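Local coordinates for thermosome subunit (PDB 3AQ1), which probably binds and hydrolyses ATP to help unfolded proteins fold, as a group II chaperonin of the TCP-1 family, at residues Thr297-Val301 with Tyr313-Gln318; Leu148-Lys152 with Asp271-Lys277; Asn187-Leu193 with Ala239-Gln245; Met230-Val234 with Asp286-Ile290. All blocks are in the same frame, centred on the assembly; numbering follows the deposited sequence.

How the interactions relate
Interactions 1 and 3 hold strands of one mixed sheet. Interaction 3 is a buried parallel pair. Interaction 1 is antiparallel, bulged and only partly buried. They meet where Ala298 O lies 3.0 Å from Ala188 N, a probable hydrogen bond. Interaction 2 ties helix 269-279 to residues 148-152 by a salt bridge, and Leu275 of that helix packs on Val314 and Phe243. Interaction 4 lies at the surface, and its centre is about 38 Å from the centre of the chain. Its Val234 and Leu287 pack against the Leu191 and Leu193 side of the sheet. Backbone bonds thus dominate 1 and 3, and side-chain charge and apolar packing dominate 2 and 4.

Interaction 1 of 4, residues Thr297-Val301 with Tyr313-Gln318; sequences TAGLV and YVTGCQ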
loop_
_atom_site.group_PDB
_atom_site.type_symbol
_atom_site.label_atom_id
_atom_site.label_comp_id
_atom_site.label_asym_id
_atom_site.label_seq_id
_atom_site.Cartn_x
_atom_site.Cartn_y
_atom_site.Cartn_z
ATOM N N THR A 297 19.337 17.662 -7.250
ATOM C CA THR A 297 19.994 18.244 -6.093
ATOM C C THR A 297 19.647 17.509 -4.808
ATOM O O THR A 297 18.557 16.966 -4.669
ATOM C CB THR A 297 19.582 19.714 -5.896
ATOM O OG1 THR A 297 18.215 19.764 -5.483
ATOM C CG2 THR A 297 19.747 20.499 -7.169
ATOM N N ALA A 298 20.572 17.537 -3.860
ATOM C CA ALA A 298 20.348 16.982 -2.541
ATOM C C ALA A 298 21.172 17.747 -1.522
ATOM O O ALA A 298 22.308 18.083 -1.781
ATOM C CB ALA A 298 20.750 15.508 -2.523
ATOM N N GLY A 299 20.616 17.997 -0.348
ATOM C CA GLY A 299 21.376 18.639 0.705
ATOM C C GLY A 299 22.747 18.020 0.927
ATOM O O GLY A 299 23.748 18.731 1.108
ATOM N N LEU A 300 22.804 16.693 0.917
ATOM C CA LEU A 300 24.025 16.000 1.296
ATOM C C LEU A 300 24.120 14.603 0.684
ATOM O O LEU A 300 23.164 13.848 0.673
ATOM C CB LEU A 300 24.126 15.911 2.829
ATOM C CG LEU A 300 25.297 15.159 3.473
ATOM C CD1 LEU A 300 26.621 15.799 3.120
ATOM C CD2 LEU A 300 25.130 15.087 4.983
ATOM N N VAL A 301 25.293 14.274 0.173
ATOM C CA VAL A 301 25.598 12.926 -0.233
ATOM C C VAL A 301 26.885 12.515 0.460
ATOM O O VAL A 301 27.895 13.186 0.314
ATOM C CB VAL A 301 25.767 12.827 -1.740
ATOM C CG1 VAL A 301 26.428 11.495 -2.104
ATOM C CG2 VAL A 301 24.414 12.982 -2.414
ATOM N N TYR A 313 24.528 7.570 1.698
ATOM C CA TYR A 313 23.365 8.325 2.181
ATOM C C TYR A 313 23.099 9.619 1.360
ATOM O O TYR A 313 23.984 10.453 1.188
ATOM C CB TYR A 313 23.545 8.692 3.659
ATOM C CG TYR A 313 23.503 7.535 4.636
ATOM C CD1 TYR A 313 22.487 7.436 5.585
ATOM C CD2 TYR A 313 24.487 6.552 4.632
ATOM C CE1 TYR A 313 22.448 6.393 6.481
ATOM C CE2 TYR A 313 24.449 5.494 5.532
ATOM C CZ TYR A 313 23.434 5.426 6.451
ATOM O OH TYR A 313 23.398 4.382 7.344
ATOM N N VAL A 314 21.877 9.769 0.864
ATOM C CA VAL A 314 21.452 10.969 0.152
ATOM C C VAL A 314 20.328 11.652 0.945
ATOM O O VAL A 314 19.175 11.296 0.814
ATOM C CB VAL A 314 20.949 10.611 -1.256
ATOM C CG1 VAL A 314 20.567 11.844 -2.009
ATOM C CG2 VAL A 314 22.013 9.846 -2.009
ATOM N N THR A 315 20.680 12.622 1.783
ATOM C CA THR A 315 19.717 13.291 2.660
ATOM C C THR A 315 19.472 14.758 2.276
ATOM O O THR A 315 20.186 15.337 1.457
ATOM C CB THR A 315 20.185 13.262 4.122
ATOM O OG1 THR A 315 21.436 13.936 4.233
ATOM C CG2 THR A 315 20.380 11.854 4.582
ATOM N N GLY A 316 18.460 15.358 2.887
ATOM C CA GLY A 316 18.087 16.730 2.589
ATOM C C GLY A 316 17.617 16.939 1.167
ATOM O O GLY A 316 17.751 18.031 0.647
ATOM N N CYS A 317 17.066 15.900 0.542
ATOM C CA CYS A 317 16.770 15.930 -0.894
ATOM C C CYS A 317 15.698 16.930 -1.262
ATOM O O CYS A 317 14.846 17.277 -0.439
ATOM C CB CYS A 317 16.366 14.555 -1.423
ATOM S SG CYS A 317 17.706 13.420 -1.706
ATOM N N GLN A 318 15.782 17.367 -2.522
ATOM C CA GLN A 318 14.930 18.377 -3.142
ATOM C C GLN A 318 13.458 18.271 -2.727
ATOM O O GLN A 318 13.013 18.943 -1.787
ATOM C CB GLN A 318 15.088 18.278 -4.670
ATOM C CG GLN A 318 14.246 19.262 -5.485
ATOM C CD GLN A 318 14.663 19.345 -6.957
ATOM O OE1 GLN A 318 15.736 18.875 -7.347
ATOM N NE2 GLN A 318 13.816 19.964 -7.776
#
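Leu300 and Thr315 form a hydrogen-bonded antiparallel pair in the beta hairpin of strands 300-305 and 310-317. Beside them is a classic beta bulge, in which Gly299 and Leu300 both face Thr315. The Leu300-Thr315 pair has two backbone bonds. Leu300 N donates to Thr315 O at 3.0 Å. Thr315 N donates to Leu300 O, also at 3.0 Å. At the bulge, Gly299 N turns to Gly316 O instead, 3.0 Å away. This donor sits above the plane of the Gly316 carbonyl, with a C=O...N angle of 104°. On its other edge the segment bonds to strand 184-193. Gly299 O probably accepts from Asn187 N, and Ala298 O from Ala188 N. Leu300 O has a second neighbour, the CA-H of Val314. Tyr313 O receives a similar CA-H contact from Val301.

The side chains of Leu300 and Thr315 lie side by side on one face. The hydroxyl of Thr315 stands between its backbone N and carbonyl carbon (chi1 60°), which turns OG1 to Leu300 CB. Ala298, Val301, Val314 and Cys317 share the other face. Leu275 and Val278 of helix 269-279 pack on Val314 and Cys317. Val301 CG2 rests 4.0 Å from Val314 CG2. The methyl of Ala298 meets Val314 CG1 at 3.7 Å and Cys317 SG at 3.8 Å.

Interaction 2 of 4, residues Leu148-Lys152 with Asp271-Lys277; sequences LENIK and DLKRLSK
The end of helix 147-150 and the start of strand 151-157 face helix 269-279, and the backbones come nearest at Glu149 and Arg274, with CA atoms 7.1 Å apart. Arg274 and Lys152 carry most of the contact, with Arg274 the larger part. Lys152 CG is anti to the backbone N (chi1 167°) and the rest of the chain is extended. The side chain therefore runs across Arg274 to reach Asp271. Lys152 NZ makes a salt bridge to Asp271 OD1 at 2.7 Å, on the syn lone pair. A water links the same two groups, accepting from Lys152 NZ and donating to Asp271 OD2, each at 2.9 Å. Val171 O also binds Lys152 NZ, so this buried ammonium has several partners. Lys152 CB lies over one face of the Arg274 guanidinium, 3.6 Å from CZ. Arg274 NH1 reaches toward the helix end, 3.5 Å from Leu148 O. At the more exposed end, Glu149 and Lys277 cross at about a right angle. OE2 of Glu149 stays 4.1 Å from NZ of Lys277, beyond salt-bridge range. By family homology, this water-bridged salt bridge probably ties the apical domain, with helix 269-279, to the intermediate domain near their hinge.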
loop_
_atom_site.group_PDB
_atom_site.type_symbol
_atom_site.label_atom_id
_atom_site.label_comp_id
_atom_site.label_asym_id
_atom_site.label_seq_id
_atom_site.Cartn_x
_atom_site.Cartn_y
_atom_site.Cartn_z
ATOM N N LEU A 148 4.785 3.156 -2.220
ATOM C CA LEU A 148 5.671 2.621 -3.255
ATOM C C LEU A 148 6.917 3.477 -3.522
ATOM O O LEU A 148 8.017 2.947 -3.654
ATOM C CB LEU A 148 4.899 2.396 -4.564
ATOM C CG LEU A 148 3.624 1.549 -4.456
ATOM C CD1 LEU A 148 2.803 1.604 -5.742
ATOM C CD2 LEU A 148 3.931 0.096 -4.064
ATOM N N GLU A 149 6.736 4.793 -3.599
ATOM C CA GLU A 149 7.805 5.718 -3.982
ATOM C C GLU A 149 8.474 6.426 -2.796
ATOM O O GLU A 149 9.665 6.736 -2.829
ATOM C CB GLU A 149 7.260 6.789 -4.935
ATOM C CG GLU A 149 6.711 6.268 -6.257
ATOM C CD GLU A 149 6.180 7.381 -7.151
ATOM O OE1 GLU A 149 6.399 8.571 -6.838
ATOM O OE2 GLU A 149 5.538 7.066 -8.171
ATOM N N ASN A 150 7.695 6.702 -1.761
ATOM C CA ASN A 150 8.195 7.435 -0.613
ATOM C C ASN A 150 8.798 6.587 0.508
ATOM O O ASN A 150 9.402 7.125 1.427
ATOM C CB ASN A 150 7.096 8.336 -0.057
ATOM C CG ASN A 150 6.924 9.605 -0.871
ATOM O OD1 ASN A 150 7.871 10.080 -1.493
ATOM N ND2 ASN A 150 5.719 10.161 -0.863
ATOM N N ILE A 151 8.637 5.266 0.454
ATOM C CA ILE A 151 9.337 4.422 1.414
ATOM C C ILE A 151 10.185 3.342 0.758
ATOM O O ILE A 151 9.716 2.577 -0.059
ATOM C CB ILE A 151 8.391 3.835 2.463
ATOM C CG1 ILE A 151 7.769 4.977 3.269
ATOM C CG2 ILE A 151 9.137 2.875 3.379
ATOM C CD1 ILE A 151 6.872 4.541 4.384
ATOM N N LYS A 152 11.459 3.315 1.110
ATOM C CA LYS A 152 12.334 2.242 0.684
ATOM C C LYS A 152 12.767 1.443 1.912
ATOM O O LYS A 152 13.162 2.012 2.928
ATOM C CB LYS A 152 13.568 2.783 -0.042
ATOM C CG LYS A 152 14.633 1.713 -0.213
ATOM C CD LYS A 152 15.926 2.234 -0.792
ATOM C CE LYS A 152 16.985 1.156 -0.698
ATOM N NZ LYS A 152 18.044 1.331 -1.717
ATOM N N ASP A 271 17.100 1.794 -7.703
ATOM C CA ASP A 271 17.740 2.838 -6.922
ATOM C C ASP A 271 17.886 4.101 -7.775
ATOM O O ASP A 271 17.735 5.214 -7.283
ATOM C CB ASP A 271 19.104 2.362 -6.422
ATOM C CG ASP A 271 19.029 1.720 -5.050
ATOM O OD1 ASP A 271 18.096 2.061 -4.292
ATOM O OD2 ASP A 271 19.909 0.891 -4.723
ATOM N N LEU A 272 18.167 3.910 -9.062
ATOM C CA LEU A 272 18.242 5.007 -10.002
ATOM C C LEU A 272 16.871 5.673 -10.156
ATOM O O LEU A 272 16.780 6.898 -10.243
ATOM C CB LEU A 272 18.785 4.518 -11.343
ATOM C CG LEU A 272 19.835 5.396 -12.047
ATOM C CD1 LEU A 272 21.036 5.694 -11.154
ATOM C CD2 LEU A 272 20.308 4.743 -13.330
ATOM N N LYS A 273 15.811 4.868 -10.188
ATOM C CA LYS A 273 14.451 5.398 -10.273
ATOM C C LYS A 273 14.173 6.248 -9.063
ATOM O O LYS A 273 13.655 7.354 -9.174
ATOM C CB LYS A 273 13.402 4.287 -10.368
ATOM C CG LYS A 273 12.815 4.096 -11.764
ATOM C CD LYS A 273 11.637 3.113 -11.747
ATOM C CE LYS A 273 11.077 2.876 -13.156
ATOM N NZ LYS A 273 9.885 1.968 -13.174
ATOM N N ARG A 274 14.524 5.723 -7.899
ATOM C CA ARG A 274 14.309 6.441 -6.656
ATOM C C ARG A 274 15.130 7.749 -6.607
ATOM O O ARG A 274 14.612 8.792 -6.208
ATOM C CB ARG A 274 14.623 5.549 -5.452
ATOM C CG ARG A 274 13.727 4.360 -5.268
ATOM C CD ARG A 274 13.886 3.823 -3.828
ATOM N NE ARG A 274 13.605 2.395 -3.728
ATOM C CZ ARG A 274 12.444 1.888 -3.317
ATOM N NH1 ARG A 274 11.454 2.703 -2.939
ATOM N NH2 ARG A 274 12.275 0.565 -3.276
ATOM N N LEU A 275 16.399 7.692 -7.014
ATOM C CA LEU A 275 17.227 8.900 -7.076
ATOM C C LEU A 275 16.557 9.964 -7.940
ATOM O O LEU A 275 16.514 11.141 -7.572
ATOM C CB LEU A 275 18.640 8.597 -7.586
ATOM C CG LEU A 275 19.527 7.889 -6.570
ATOM C CD1 LEU A 275 20.627 7.105 -7.262
ATOM C CD2 LEU A 275 20.068 8.862 -5.538
ATOM N N SER A 276 16.017 9.538 -9.076
ATOM C CA SER A 276 15.355 10.457 -9.978
ATOM C C SER A 276 14.202 11.194 -9.294
ATOM O O SER A 276 14.083 12.409 -9.412
ATOM C CB SER A 276 14.867 9.722 -11.223
ATOM O OG SER A 276 14.466 10.646 -12.218
ATOM N N LYS A 277 13.366 10.466 -8.562
ATOM C CA LYS A 277 12.195 11.082 -7.943
ATOM C C LYS A 277 12.536 11.998 -6.772
ATOM O O LYS A 277 12.024 13.122 -6.706
ATOM C CB LYS A 277 11.148 10.038 -7.524
ATOM C CG LYS A 277 10.475 9.315 -8.686
ATOM C CD LYS A 277 9.887 7.976 -8.224
ATOM C CE LYS A 277 9.487 7.085 -9.401
ATOM N NZ LYS A 277 9.337 5.656 -8.986
HETATM O O HOH W 1 20.417 -0.254 -2.160
#

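Interaction 3 of 4, residues Asn187-Leu193 with Ala239-Gln245; sequences NAKILLL and ANVVFCQ
This is a parallel strand pairing inside a mixed sheet, with Ile190 of strand 184-193 beside Val241 of strand 241-244. Helix 226-235 lies between them in sequence and packs on the sheet through Val234, a beta-alpha-beta arrangement whose link is partly unmodelled. The segments' axes are 4.8 Å apart and run at 20°. The backbone bonds alternate between the strands. Leu191 N donates to Val241 O at 2.8 Å, and Phe243 N donates to Leu191 O at 3.0 Å. Leu193 N then binds Phe243 O at 2.9 Å. Gln245 N closes the ladder on Leu193 O. At the other end Lys189 O takes Val241 N and, weakly, Asn240 N.

Ile190, Leu192, Val241 and Phe243 share one face, toward helix 269-279. Ile190 CG2 meets the edge of the Phe243 ring, 4.0 Å from CD2. Leu192 CD2 lies against Phe243 CB at 3.9 Å. On the other face, Leu191, Leu193 and Val242 turn to Val234 of helix 226-235. Leu193 CD1 comes within 4.1 Å of Val242 CG1. The chemistry implies a core strand pair: backbone bonds satisfy the polar groups between the strands, and both faces present apolar side chains to helices.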
loop_
_atom_site.group_PDB
_atom_site.type_symbol
_atom_site.label_atom_id
_atom_site.label_comp_id
_atom_site.label_asym_id
_atom_site.label_seq_id
_atom_site.Cartn_x
_atom_site.Cartn_y
_atom_site.Cartn_z
ATOM N N ASN A 187 25.572 20.352 -0.699
ATOM C CA ASN A 187 24.927 20.866 -1.896
ATOM C C ASN A 187 25.332 20.028 -3.072
ATOM O O ASN A 187 26.028 20.489 -3.965
ATOM C CB ASN A 187 25.325 22.312 -2.143
ATOM C CG ASN A 187 25.082 23.166 -0.956
ATOM O OD1 ASN A 187 23.980 23.161 -0.398
ATOM N ND2 ASN A 187 26.109 23.902 -0.535
ATOM N N ALA A 188 24.904 18.781 -3.060
ATOM C CA ALA A 188 25.228 17.868 -4.134
ATOM C C ALA A 188 24.458 18.267 -5.380
ATOM O O ALA A 188 23.314 18.716 -5.303
ATOM C CB ALA A 188 24.894 16.445 -3.722
ATOM N N LYS A 189 25.107 18.121 -6.526
ATOM C CA LYS A 189 24.432 18.291 -7.799
ATOM C C LYS A 189 24.561 16.954 -8.487
ATOM O O LYS A 189 25.662 16.515 -8.801
ATOM C CB LYS A 189 25.096 19.396 -8.614
ATOM C CG LYS A 189 25.129 20.699 -7.886
ATOM C CD LYS A 189 23.726 21.213 -7.633
ATOM C CE LYS A 189 23.725 22.355 -6.632
ATOM N NZ LYS A 189 22.424 23.054 -6.663
ATOM N N ILE A 190 23.433 16.299 -8.703
ATOM C CA ILE A 190 23.438 14.873 -8.991
ATOM C C ILE A 190 23.112 14.558 -10.436
ATOM O O ILE A 190 22.122 15.051 -10.991
ATOM C CB ILE A 190 22.438 14.162 -8.093
ATOM C CG1 ILE A 190 22.870 14.320 -6.638
ATOM C CG2 ILE A 190 22.302 12.700 -8.503
ATOM C CD1 ILE A 190 21.758 14.176 -5.667
ATOM N N LEU A 191 23.957 13.726 -11.032
ATOM C CA LEU A 191 23.766 13.261 -12.401
ATOM C C LEU A 191 23.441 11.762 -12.381
ATOM O O LEU A 191 24.158 10.984 -11.760
ATOM C CB LEU A 191 25.036 13.537 -13.224
ATOM C CG LEU A 191 25.087 13.131 -14.697
ATOM C CD1 LEU A 191 24.213 14.040 -15.539
ATOM C CD2 LEU A 191 26.515 13.141 -15.221
ATOM N N LEU A 192 22.356 11.357 -13.034
ATOM C CA LEU A 192 22.013 9.931 -13.124
ATOM C C LEU A 192 22.295 9.396 -14.525
ATOM O O LEU A 192 21.805 9.948 -15.506
ATOM C CB LEU A 192 20.548 9.685 -12.730
ATOM C CG LEU A 192 20.194 10.334 -11.386
ATOM C CD1 LEU A 192 18.719 10.230 -11.062
ATOM C CD2 LEU A 192 21.016 9.727 -10.296
ATOM N N LEU A 193 23.104 8.340 -14.618
ATOM C CA LEU A 193 23.410 7.709 -15.904
ATOM C C LEU A 193 22.893 6.287 -15.947
ATOM O O LEU A 193 23.200 5.487 -15.074
ATOM C CB LEU A 193 24.921 7.678 -16.160
ATOM C CG LEU A 193 25.713 8.994 -16.089
ATOM C CD1 LEU A 193 27.175 8.796 -16.478
ATOM C CD2 LEU A 193 25.083 10.045 -16.961
ATOM N N ALA A 239 27.982 18.476 -12.343
ATOM C CA ALA A 239 27.592 17.562 -11.280
ATOM C C ALA A 239 28.673 17.283 -10.240
ATOM O O ALA A 239 29.824 17.045 -10.567
ATOM C CB ALA A 239 27.088 16.249 -11.881
ATOM N N ASN A 240 28.252 17.311 -8.981
ATOM C CA ASN A 240 29.019 16.904 -7.800
ATOM C C ASN A 240 29.127 15.382 -7.616
ATOM O O ASN A 240 30.087 14.846 -7.041
ATOM C CB ASN A 240 28.232 17.386 -6.595
ATOM C CG ASN A 240 28.751 18.630 -6.062
ATOM O OD1 ASN A 240 29.930 18.915 -6.204
ATOM N ND2 ASN A 240 27.894 19.405 -5.429
ATOM N N VAL A 241 28.083 14.708 -8.074
ATOM C CA VAL A 241 27.806 13.346 -7.699
ATOM C C VAL A 241 27.244 12.661 -8.925
ATOM O O VAL A 241 26.340 13.194 -9.588
ATOM C CB VAL A 241 26.777 13.323 -6.569
ATOM C CG1 VAL A 241 26.251 11.935 -6.358
ATOM C CG2 VAL A 241 27.389 13.905 -5.301
ATOM N N VAL A 242 27.805 11.500 -9.241
ATOM C CA VAL A 242 27.337 10.726 -10.375
ATOM C C VAL A 242 26.959 9.325 -9.917
ATOM O O VAL A 242 27.771 8.629 -9.317
ATOM C CB VAL A 242 28.418 10.613 -11.449
ATOM C CG1 VAL A 242 27.907 9.822 -12.615
ATOM C CG2 VAL A 242 28.848 11.979 -11.900
ATOM N N PHE A 243 25.720 8.931 -10.183
ATOM C CA PHE A 243 25.300 7.540 -10.024
ATOM C C PHE A 243 25.174 6.904 -11.397
ATOM O O PHE A 243 24.415 7.370 -12.240
ATOM C CB PHE A 243 23.961 7.451 -9.292
ATOM C CG PHE A 243 24.035 7.836 -7.849
ATOM C CD1 PHE A 243 24.462 6.922 -6.899
ATOM C CD2 PHE A 243 23.669 9.108 -7.436
ATOM C CE1 PHE A 243 24.538 7.274 -5.556
ATOM C CE2 PHE A 243 23.729 9.466 -6.102
ATOM C CZ PHE A 243 24.161 8.548 -5.153
ATOM N N CYS A 244 25.928 5.846 -11.638
ATOM C CA CYS A 244 25.868 5.185 -12.931
ATOM C C CYS A 244 25.271 3.792 -12.782
ATOM O O CYS A 244 25.638 3.035 -11.894
ATOM C CB CYS A 244 27.252 5.113 -13.570
ATOM S SG CYS A 244 27.269 4.353 -15.187
ATOM N N GLN A 245 24.334 3.455 -13.652
ATOM C CA GLN A 245 23.688 2.173 -13.551
ATOM C C GLN A 245 24.663 1.080 -13.978
ATOM O O GLN A 245 24.539 -0.062 -13.560
ATOM C CB GLN A 245 22.420 2.145 -14.401
ATOM C CG GLN A 245 21.684 0.820 -14.359
ATOM C CD GLN A 245 20.527 0.770 -15.329
ATOM O OE1 GLN A 245 19.786 1.742 -15.486
ATOM N NE2 GLN A 245 20.363 -0.368 -15.986
#

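Interaction 4 of 4, residues Met230-Val234 with Asp286-Ile290; sequences MAEKV and DLDQI
Leu287 lies in a type I beta turn, Asp286 to Gln289, and its side chain packs on helix 226-235. The turn is closed by Gln289 N, which donates to Asp286 O. It is reinforced by an Asx turn. Asp286 OD1 accepts from Asp288 N at 2.8 Å, with an N-H...O angle of 158°. The donor comes from above the carboxylate plane, 50° out of it.

Leu287 points toward the helix and spreads its two methyls over different residues. CD1 of Leu287 meets CE of Met230 at 4.0 Å. The two side chains cross at about a right angle. The Met230 chain is folded rather than extended, which brings CE to the Leu287 methyl, and its CG also lies close to the same methyl. CD2 of Leu287 faces the other way along the helix, 4.2 Å from Val234 CG2. Ile290 also takes part, with its CD1 3.9 Å from Lys233 O.

The charged contact lies beside this apolar patch. Lys233 leaves the helix with CG anti to the carbonyl carbon (chi1 -55°) and is extended beyond it. NZ of Lys233 makes a salt bridge to OD1 of Asp288 at 2.7 Å. It uses the syn lone pair of that oxygen. Asp288 is exposed, so solvent probably weakens this pair.

The turn lies in the loop between helix 269-279 and strand 296-298. Val234 and Leu287 both touch Leu193 of strand 184-193, and Ile290 touches Leu191. On another side of helix 226-235, Ala231 packs on Ala252 and Tyr255 of helix 250-258.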
loop_
_atom_site.group_PDB
_atom_site.type_symbol
_atom_site.label_atom_id
_atom_site.label_comp_id
_atom_site.label_asym_id
_atom_site.label_seq_id
_atom_site.Cartn_x
_atom_site.Cartn_y
_atom_site.Cartn_z
ATOM N N MET A 230 35.436 10.958 -22.785
ATOM C CA MET A 230 34.278 10.347 -22.149
ATOM C C MET A 230 34.077 10.952 -20.763
ATOM O O MET A 230 33.004 11.468 -20.440
ATOM C CB MET A 230 34.482 8.849 -22.036
ATOM C CG MET A 230 33.313 8.085 -21.457
ATOM S SD MET A 230 32.950 6.758 -22.592
ATOM C CE MET A 230 32.534 7.733 -24.048
ATOM N N ALA A 231 35.123 10.895 -19.947
ATOM C CA ALA A 231 35.058 11.461 -18.610
ATOM C C ALA A 231 34.714 12.955 -18.641
ATOM O O ALA A 231 33.911 13.434 -17.838
ATOM C CB ALA A 231 36.361 11.205 -17.857
ATOM N N GLU A 232 35.304 13.690 -19.579
ATOM C CA GLU A 232 35.097 15.137 -19.634
ATOM C C GLU A 232 33.625 15.529 -19.844
ATOM O O GLU A 232 33.163 16.555 -19.337
ATOM C CB GLU A 232 35.994 15.782 -20.692
ATOM C CG GLU A 232 35.912 17.291 -20.705
ATOM C CD GLU A 232 36.423 17.908 -19.414
ATOM O OE1 GLU A 232 37.265 17.264 -18.741
ATOM O OE2 GLU A 232 35.988 19.039 -19.086
ATOM N N LYS A 233 32.883 14.709 -20.581
ATOM C CA LYS A 233 31.462 14.973 -20.769
ATOM C C LYS A 233 30.687 14.842 -19.447
ATOM O O LYS A 233 29.717 15.557 -19.222
ATOM C CB LYS A 233 30.877 14.061 -21.852
ATOM C CG LYS A 233 31.621 14.132 -23.187
ATOM C CD LYS A 233 31.003 13.219 -24.231
ATOM C CE LYS A 233 31.602 13.448 -25.607
ATOM N NZ LYS A 233 31.198 12.362 -26.544
ATOM N N VAL A 234 31.122 13.938 -18.571
ATOM C CA VAL A 234 30.528 13.832 -17.245
ATOM C C VAL A 234 30.975 15.012 -16.393
ATOM O O VAL A 234 30.158 15.649 -15.720
ATOM C CB VAL A 234 30.902 12.506 -16.516
ATOM C CG1 VAL A 234 30.413 12.537 -15.088
ATOM C CG2 VAL A 234 30.334 11.290 -17.245
ATOM N N ASP A 286 22.232 9.102 -23.148
ATOM C CA ASP A 286 23.250 9.515 -24.101
ATOM C C ASP A 286 24.130 10.534 -23.399
ATOM O O ASP A 286 23.645 11.573 -22.962
ATOM C CB ASP A 286 22.581 10.130 -25.342
ATOM C CG ASP A 286 23.569 10.443 -26.479
ATOM O OD1 ASP A 286 24.798 10.492 -26.247
ATOM O OD2 ASP A 286 23.101 10.655 -27.622
ATOM N N LEU A 287 25.419 10.232 -23.273
ATOM C CA LEU A 287 26.364 11.170 -22.660
ATOM C C LEU A 287 26.487 12.472 -23.454
ATOM O O LEU A 287 26.984 13.482 -22.943
ATOM C CB LEU A 287 27.750 10.532 -22.509
ATOM C CG LEU A 287 27.939 9.321 -21.596
ATOM C CD1 LEU A 287 29.292 8.694 -21.851
ATOM C CD2 LEU A 287 27.783 9.695 -20.126
ATOM N N ASP A 288 26.046 12.446 -24.707
ATOM C CA ASP A 288 26.212 13.595 -25.592
ATOM C C ASP A 288 25.083 14.604 -25.408
ATOM O O ASP A 288 25.131 15.720 -25.931
ATOM C CB ASP A 288 26.310 13.134 -27.051
ATOM C CG ASP A 288 27.679 12.575 -27.389
ATOM O OD1 ASP A 288 28.674 13.162 -26.907
ATOM O OD2 ASP A 288 27.758 11.563 -28.130
ATOM N N GLN A 289 24.076 14.208 -24.641
ATOM C CA GLN A 289 22.901 15.040 -24.465
ATOM C C GLN A 289 22.590 15.278 -22.996
ATOM O O GLN A 289 21.511 14.942 -22.515
ATOM C CB GLN A 289 21.715 14.421 -25.204
ATOM C CG GLN A 289 21.886 14.473 -26.725
ATOM C CD GLN A 289 20.884 13.617 -27.475
ATOM O OE1 GLN A 289 20.533 12.517 -27.034
ATOM N NE2 GLN A 289 20.427 14.111 -28.626
ATOM N N ILE A 290 23.548 15.869 -22.288
ATOM C CA ILE A 290 23.357 16.209 -20.886
ATOM C C ILE A 290 23.055 17.685 -20.766
ATOM O O ILE A 290 23.827 18.511 -21.230
ATOM C CB ILE A 290 24.618 15.916 -20.050
ATOM C CG1 ILE A 290 25.016 14.456 -20.166
ATOM C CG2 ILE A 290 24.392 16.255 -18.588
ATOM C CD1 ILE A 290 26.063 14.062 -19.170
#